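Local coordinates for mandelate racemase/muconate lactonizing enzyme (Roseovarius nubinhibens, PDB 2QDD), which belongs to the enolase superfamily and probably uses magnesium to catalyse a reaction on a carboxylate substrate, at the interface of chains A and B. Residues are numbered along the deposited sequence; one frame, centred on the assembly and turned at random. Chains: chain A/B, Mandelate racemase/muconate lactonizing enzyme.

Contact 1: the interface of chains A and B. Residues chain A 115, 118-119, 121; chain B 115, 118-119, 121.
A:Ala119 and B:Ala119 lie side by side, their CA–CB bonds nearly parallel and the CB atoms 3.7 Å apart, where the last turns of the two 101-119 helices come together. The chains belong to the mandelate racemase/muconate lactonizing enzyme family of the enolase superfamily, and this patch lies around the two-fold axis that relates them. With only a methyl on each side, the helix ends draw close enough for main-chain oxygens to face one another: A:Val118 O stands 3.7 Å from B:Ala119 O. Both are acceptors and form no bond; facing helix C-termini might repel slightly, a cost that the apolar packing would have to offset. Beyond the alanines, each chain leaves its helix and sends A:Leu121 or B:Leu121 back across the seam. In A:Leu121, CG is anti to the carbonyl carbon (chi1 -56°), and this points the branched end at the partner helix. Its CD1 touches CD1 of B:Leu115 at 3.7 Å, methyl against methyl, and the two side chains cross obliquely. The twin pair, B:Leu121 CD1 with A:Leu115 CD1, lies at 3.8 Å. B:Leu115 holds its CG anti to the backbone N (chi1 177°), so that a delta methyl projects from the helix towards the loop leucine. B:Val118 is partly buried beside the alanine pair, its backbone oxygen being the atom nearest to chain A.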
# COMPACT_ATOMS: atom_id res chain seq x y z
N LEU A 115 2.39 -42.09 18.97
CA LEU A 115 3.70 -41.49 19.21
C LEU A 115 3.98 -41.21 20.70
O LEU A 115 5.09 -41.44 21.17
CB LEU A 115 3.87 -40.20 18.40
CG LEU A 115 5.24 -39.52 18.60
CD1 LEU A 115 6.36 -40.28 17.89
CD2 LEU A 115 5.23 -38.06 18.23
N VAL A 118 4.60 -44.67 22.40
CA VAL A 118 5.92 -45.14 21.96
C VAL A 118 7.07 -44.40 22.66
O VAL A 118 8.08 -45.02 23.02
CB VAL A 118 6.02 -45.07 20.40
CG1 VAL A 118 7.46 -44.98 19.91
CG2 VAL A 118 5.31 -46.26 19.76
N ALA A 119 6.90 -43.10 22.85
CA ALA A 119 7.90 -42.26 23.53
C ALA A 119 7.76 -42.28 25.05
O ALA A 119 8.68 -41.89 25.77
CB ALA A 119 7.82 -40.83 23.02
N LEU A 121 5.49 -40.41 26.66
CA LEU A 121 5.26 -39.00 27.02
C LEU A 121 3.81 -38.58 26.80
O LEU A 121 3.19 -38.99 25.82
CB LEU A 121 6.21 -38.07 26.26
CG LEU A 121 7.71 -38.32 26.37
CD1 LEU A 121 8.46 -37.53 25.33
CD2 LEU A 121 8.24 -38.01 27.77
N LEU B 115 15.93 -36.08 24.21
CA LEU B 115 14.54 -36.43 23.86
C LEU B 115 14.46 -37.62 22.93
O LEU B 115 13.63 -38.50 23.13
CB LEU B 115 13.80 -35.23 23.25
CG LEU B 115 12.36 -35.53 22.78
CD1 LEU B 115 11.46 -35.82 23.96
CD2 LEU B 115 11.78 -34.43 21.92
N VAL B 118 15.39 -40.75 24.87
CA VAL B 118 14.26 -41.03 25.76
C VAL B 118 13.09 -41.65 24.98
O VAL B 118 12.45 -42.59 25.45
CB VAL B 118 13.85 -39.74 26.54
CG1 VAL B 118 12.43 -39.81 27.06
CG2 VAL B 118 14.81 -39.48 27.70
N ALA B 119 12.85 -41.12 23.78
CA ALA B 119 11.79 -41.61 22.90
C ALA B 119 12.16 -42.89 22.12
O ALA B 119 11.28 -43.63 21.66
CB ALA B 119 11.36 -40.52 21.93
N LEU B 121 13.97 -42.77 19.31
CA LEU B 121 13.72 -42.34 17.93
C LEU B 121 14.84 -41.44 17.42
O LEU B 121 15.31 -40.58 18.15
CB LEU B 121 12.38 -41.60 17.82
CG LEU B 121 11.10 -42.34 18.20
CD1 LEU B 121 9.93 -41.39 18.22
CD2 LEU B 121 10.84 -43.49 17.25

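Contact 2: the interface of chains A and B. Residues chain A 82, 84-85, 115; chain B 121, 125.
In B:Gln125, CG stands anti to the backbone N (chi1 -171°) and the chain runs on extended, carrying the amide from helix 123-126 into the A:Asp82, A:Arg84 and A:Ser85 loop. A:Arg84 bends at chi3 (-60°), which turns its guanidinium over that amide and back towards A:Asp82. The end of the amide modelled as B:Gln125 NE2 lies over the centre of one guanidinium face, 3.9 Å from A:Arg84 CZ, with the two planes well tilted rather than stacked. At the edge of the guanidinium, A:Asp82 receives a side-on salt bridge. A:Arg84 NE reaches the syn lone pair of OD1 at 2.9 Å in an almost straight bond (176° at the hydrogen), and NH2 meets OD2 at 2.8 Å. The backbone N of A:Arg84 also donates to OD1, from above the carboxylate plane, so the loop helps to fix the carboxylate. B:Leu121 presses its CD2 against A:Arg84 NH1 at 3.5 Å. As modelled, A:Ser85 OG donates to a lone pair of B:Gln125 OE1 at 3.1 Å. The same OE1 sits 3.0 Å from A:Asp82 OD2, acceptor against acceptor, which makes the amide orientation doubtful; a flipped amide would offer NE2 to the carboxylate and lay its oxygen over the guanidinium. Water 1 joins the backbone oxygens A:Arg84 O and B:Gln125 O, 2.7 Å from each. An alanine in place of A:Arg84 would probably leave the A:Asp82 carboxylate without its charged mate and open a gap beside B:Leu121 and B:Gln125. The site gives the A–B interface of the deposited assembly a polar margin that is likely to help set the register of the two subunits.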
# COMPACT_ATOMS: atom_id res chain seq x y z
N ASP A 82 4.28 -45.63 8.77
CA ASP A 82 4.79 -45.40 10.12
C ASP A 82 4.06 -44.20 10.76
O ASP A 82 4.24 -43.05 10.33
CB ASP A 82 6.29 -45.12 10.05
CG ASP A 82 7.00 -45.32 11.38
OD1 ASP A 82 6.36 -45.19 12.45
OD2 ASP A 82 8.22 -45.61 11.35
N ARG A 84 4.56 -42.78 13.51
CA ARG A 84 5.48 -41.94 14.28
C ARG A 84 5.99 -40.75 13.46
O ARG A 84 6.29 -39.69 14.01
CB ARG A 84 6.67 -42.76 14.79
CG ARG A 84 6.29 -43.84 15.80
CD ARG A 84 7.45 -44.79 16.08
NE ARG A 84 7.90 -45.48 14.87
CZ ARG A 84 8.96 -46.28 14.80
NH1 ARG A 84 9.70 -46.52 15.87
NH2 ARG A 84 9.29 -46.83 13.63
N SER A 85 6.10 -40.95 12.14
CA SER A 85 6.49 -39.90 11.21
C SER A 85 5.30 -39.01 10.87
O SER A 85 4.65 -39.20 9.84
CB SER A 85 7.07 -40.51 9.94
OG SER A 85 8.36 -41.05 10.17
N LEU A 115 2.39 -42.09 18.97
CA LEU A 115 3.70 -41.49 19.21
C LEU A 115 3.98 -41.21 20.70
O LEU A 115 5.09 -41.44 21.17
CB LEU A 115 3.87 -40.20 18.40
CG LEU A 115 5.24 -39.52 18.60
CD1 LEU A 115 6.36 -40.28 17.89
CD2 LEU A 115 5.23 -38.06 18.23
N LEU B 121 13.97 -42.77 19.31
CA LEU B 121 13.72 -42.34 17.93
C LEU B 121 14.84 -41.44 17.42
O LEU B 121 15.31 -40.58 18.15
CB LEU B 121 12.38 -41.60 17.82
CG LEU B 121 11.10 -42.34 18.20
CD1 LEU B 121 9.93 -41.39 18.22
CD2 LEU B 121 10.84 -43.49 17.25
N GLN B 125 13.03 -38.48 12.43
CA GLN B 125 11.68 -38.97 12.67
C GLN B 125 10.90 -38.07 13.62
O GLN B 125 9.72 -37.80 13.38
CB GLN B 125 11.70 -40.42 13.17
CG GLN B 125 10.33 -41.07 13.23
CD GLN B 125 10.36 -42.58 13.02
OE1 GLN B 125 9.64 -43.10 12.17
NE2 GLN B 125 11.18 -43.27 13.78
O HOH W 1 7.22 -37.22 14.35

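Contact 1 and contact 2 have C-alpha centres about 9 Å apart and share A:Leu115 and B:Leu121. B:Leu121 joins them physically: one delta methyl belongs to the apolar packing of contact 1 and the other to the arginine of contact 2. On chain B, the segment following helix 101-119 and leading into helix 123-126 thus serves both, while chain A adds the loop just before helix 86-96. By the two-fold symmetry, contact 2 recurs with the chains exchanged, so polar patches flank the apolar centre. The patches form one continuous stretch of the A–B interface in the eight-copy assembly; the structure alone does not show that this pair forms in solution.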